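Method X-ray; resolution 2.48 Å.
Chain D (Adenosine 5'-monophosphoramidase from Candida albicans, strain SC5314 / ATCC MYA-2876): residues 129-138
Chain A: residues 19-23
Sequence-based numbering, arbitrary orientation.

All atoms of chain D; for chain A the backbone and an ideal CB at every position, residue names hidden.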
# COMPACT_ATOMS: atom_id res chain seq x y z
N ASP D 129 4.73 -24.69 4.86
CA ASP D 129 4.72 -25.69 5.91
C ASP D 129 4.89 -25.00 7.25
O ASP D 129 5.56 -23.97 7.33
CB ASP D 129 5.89 -26.63 5.65
CG ASP D 129 5.56 -28.03 5.92
OD1 ASP D 129 4.38 -28.27 6.23
OD2 ASP D 129 6.49 -28.87 5.86
N PHE D 130 4.35 -25.61 8.31
CA PHE D 130 4.58 -25.02 9.63
C PHE D 130 6.03 -25.18 10.07
O PHE D 130 6.54 -24.34 10.82
CB PHE D 130 3.64 -25.62 10.66
CG PHE D 130 2.28 -24.99 10.69
CD1 PHE D 130 2.13 -23.63 10.55
CD2 PHE D 130 1.14 -25.77 10.87
CE1 PHE D 130 0.86 -23.04 10.56
CE2 PHE D 130 -0.13 -25.20 10.89
CZ PHE D 130 -0.27 -23.82 10.74
N ASP D 131 6.73 -26.22 9.61
CA ASP D 131 8.17 -26.30 9.85
C ASP D 131 8.90 -25.14 9.19
O ASP D 131 9.71 -24.47 9.83
CB ASP D 131 8.76 -27.62 9.33
CG ASP D 131 8.19 -28.85 10.01
OD1 ASP D 131 7.81 -28.77 11.21
OD2 ASP D 131 8.13 -29.91 9.34
N LYS D 132 8.63 -24.92 7.89
CA LYS D 132 9.29 -23.84 7.16
C LYS D 132 8.90 -22.48 7.71
O LYS D 132 9.76 -21.60 7.87
CB LYS D 132 8.96 -23.93 5.67
CG LYS D 132 9.79 -24.97 4.95
CD LYS D 132 9.12 -25.45 3.68
CE LYS D 132 9.80 -26.71 3.16
NZ LYS D 132 9.26 -27.10 1.83
N LEU D 133 7.62 -22.27 8.02
CA LEU D 133 7.21 -21.01 8.63
C LEU D 133 7.89 -20.80 9.97
O LEU D 133 8.36 -19.69 10.26
CB LEU D 133 5.69 -20.96 8.78
CG LEU D 133 4.97 -20.79 7.44
CD1 LEU D 133 3.47 -21.09 7.55
CD2 LEU D 133 5.22 -19.39 6.88
N GLY D 134 7.99 -21.86 10.78
CA GLY D 134 8.61 -21.74 12.09
C GLY D 134 10.09 -21.39 12.03
O GLY D 134 10.56 -20.54 12.78
N LYS D 135 10.84 -22.05 11.13
CA LYS D 135 12.26 -21.75 11.02
C LYS D 135 12.48 -20.37 10.42
O LYS D 135 13.40 -19.65 10.82
CB LYS D 135 12.98 -22.82 10.20
CG LYS D 135 12.57 -24.25 10.57
CD LYS D 135 13.29 -25.34 9.77
CE LYS D 135 13.11 -26.75 10.39
NZ LYS D 135 12.00 -27.57 9.76
N LEU D 136 11.62 -19.98 9.48
CA LEU D 136 11.67 -18.62 8.97
C LEU D 136 11.35 -17.62 10.06
O LEU D 136 11.95 -16.54 10.14
CB LEU D 136 10.70 -18.49 7.79
CG LEU D 136 10.53 -17.06 7.28
CD1 LEU D 136 11.83 -16.53 6.65
CD2 LEU D 136 9.38 -17.01 6.32
N HIS D 137 10.40 -17.97 10.93
CA HIS D 137 9.99 -17.05 11.98
C HIS D 137 11.08 -16.87 13.02
O HIS D 137 11.22 -15.78 13.60
CB HIS D 137 8.72 -17.56 12.64
CG HIS D 137 8.31 -16.77 13.85
ND1 HIS D 137 8.44 -17.26 15.13
CD2 HIS D 137 7.79 -15.53 13.97
CE1 HIS D 137 8.00 -16.36 15.99
NE2 HIS D 137 7.60 -15.30 15.30
N GLU D 138 11.85 -17.92 13.29
CA GLU D 138 12.97 -17.79 14.22
C GLU D 138 14.07 -16.93 13.61
O GLU D 138 14.69 -16.12 14.31
CB GLU D 138 13.49 -19.17 14.63
CG GLU D 138 14.68 -19.13 15.57
CD GLU D 138 15.47 -20.44 15.58
OE1 GLU D 138 14.92 -21.47 15.14
OE2 GLU D 138 16.64 -20.42 16.02
N UNK A 19 -0.24 -17.22 15.90
CA UNK A 19 0.33 -16.54 14.75
C UNK A 19 1.83 -16.45 14.92
O UNK A 19 2.34 -16.47 16.05
CB UNK A 19 -0.28 -15.15 14.57
N UNK A 20 2.53 -16.38 13.80
CA UNK A 20 3.98 -16.20 13.81
C UNK A 20 4.21 -14.70 13.90
O UNK A 20 4.40 -13.99 12.91
CB UNK A 20 4.65 -16.81 12.58
N UNK A 21 4.18 -14.21 15.14
CA UNK A 21 4.19 -12.78 15.39
C UNK A 21 5.56 -12.19 15.13
O UNK A 21 6.59 -12.79 15.46
CB UNK A 21 3.75 -12.48 16.83
N UNK A 22 5.58 -10.99 14.53
CA UNK A 22 6.83 -10.31 14.22
C UNK A 22 6.90 -9.04 15.04
O UNK A 22 7.27 -9.10 16.23
CB UNK A 22 6.95 -10.00 12.73
N UNK A 23 6.60 -7.87 14.48
CA UNK A 23 6.58 -6.62 15.21
C UNK A 23 5.18 -6.38 15.75
O UNK A 23 4.20 -6.45 15.00
CB UNK A 23 7.03 -5.46 14.32

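The chain D stretch is a helix from Phe D130 onward, and the side it offers to chain A is built from Phe D130, Leu D133, Gly D134 and His D137. Asp D131 and Lys D135 point away, so the charges of the helix lie off this contact and the surface to be matched is mostly apolar, with one polar ring at its end.

Position 19 has an extended backbone (phi/psi -155/154) and a CA-to-CB bond that points away from the helix, with nothing of chain D within 5.5 Å of the ideal CB. Chain D sets no demand here, and almost any side chain, small or polar included, would do. The deposited residue is Ser A19, in the p rotamer, whose OG is hydrogen-bonded elsewhere in the structure.

Position 20 is the one where the helix has most to say. Its CA-to-CB bond points toward chain D, and the ideal CB lies 3.7 Å from CD2 of His D137 and 5.2 Å from O of Leu D133. Beyond the CB, along the helix, runs a shallow groove: Gly D134 adds bare backbone to its floor, Leu D133 lines it, and the Phe D130 ring stands at its far end. Carbonyl groups in this part of the helix are taken by its own i to i+4 bonds, as when His D137 N donates to Leu D133 O, so a polar head gains little. A long apolar residue such as Leu or Met would suit, and a flat aromatic could also lie along it with a face toward Leu D133. The residue is Phe A20, with chi1 at -67° (m), and it has the largest covered area of the five. CB of Leu D133 sits over one face of its ring, 4.0 Å from the centroid, in a CH-pi contact. CE1 of Phe A20 lies 3.7 Å from CA of Gly D134, a contact with the bare backbone. At the ring's edge, CE2 of Phe A20 meets CD1 of Phe D130 at 3.7 Å. The His D137 ring lies oblique to it, with planes at 54°, while one face of that imidazole covers CA of Phe A20.

Position 21 turns its CB away, 5.0 Å from NE2 of His D137. What it offers the helix is its main-chain carbonyl: NE2 of His D137 donates to the O atom at 2.7 Å, with an N-H...O angle of 149°. Since every residue has that oxygen, the bond scarcely restricts the side chain, and long polar types are natural. It is Lys A21, whose NZ bonds just outside the stretches.

At position 22 the CB points sideways, beyond 5.5 Å of chain D, but a branched apolar chain such as Leu, or a Met, could still reach back to the imidazole. Leu A22 does so, its CD2 coming 3.9 Å from CD2 of His D137.

Position 23 is out of reach, and chain D cannot choose among side chains; Ile A23 makes no contact with it.

Chain A (19-23) SFKLI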
# COMPACT_ATOMS: atom_id res chain seq x y z
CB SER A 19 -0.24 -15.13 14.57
OG SER A 19 -0.02 -14.37 15.75
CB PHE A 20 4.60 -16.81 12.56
CG PHE A 20 4.49 -18.32 12.50
CD1 PHE A 20 5.32 -19.13 13.27
CD2 PHE A 20 3.58 -18.93 11.64
CE1 PHE A 20 5.24 -20.53 13.20
CE2 PHE A 20 3.49 -20.33 11.56
CZ PHE A 20 4.32 -21.12 12.34
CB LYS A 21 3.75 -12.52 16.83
CG LYS A 21 3.29 -11.11 17.11
CD LYS A 21 3.11 -10.92 18.59
CE LYS A 21 4.43 -11.09 19.31
NZ LYS A 21 4.43 -10.33 20.59
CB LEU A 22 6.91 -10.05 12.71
CG LEU A 22 7.16 -11.33 11.92
CD1 LEU A 22 7.18 -11.02 10.46
CD2 LEU A 22 8.45 -11.99 12.38
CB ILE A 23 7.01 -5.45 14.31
CG1 ILE A 23 8.50 -5.56 13.97
CG2 ILE A 23 6.67 -4.12 14.96
CD1 ILE A 23 8.95 -4.50 12.99
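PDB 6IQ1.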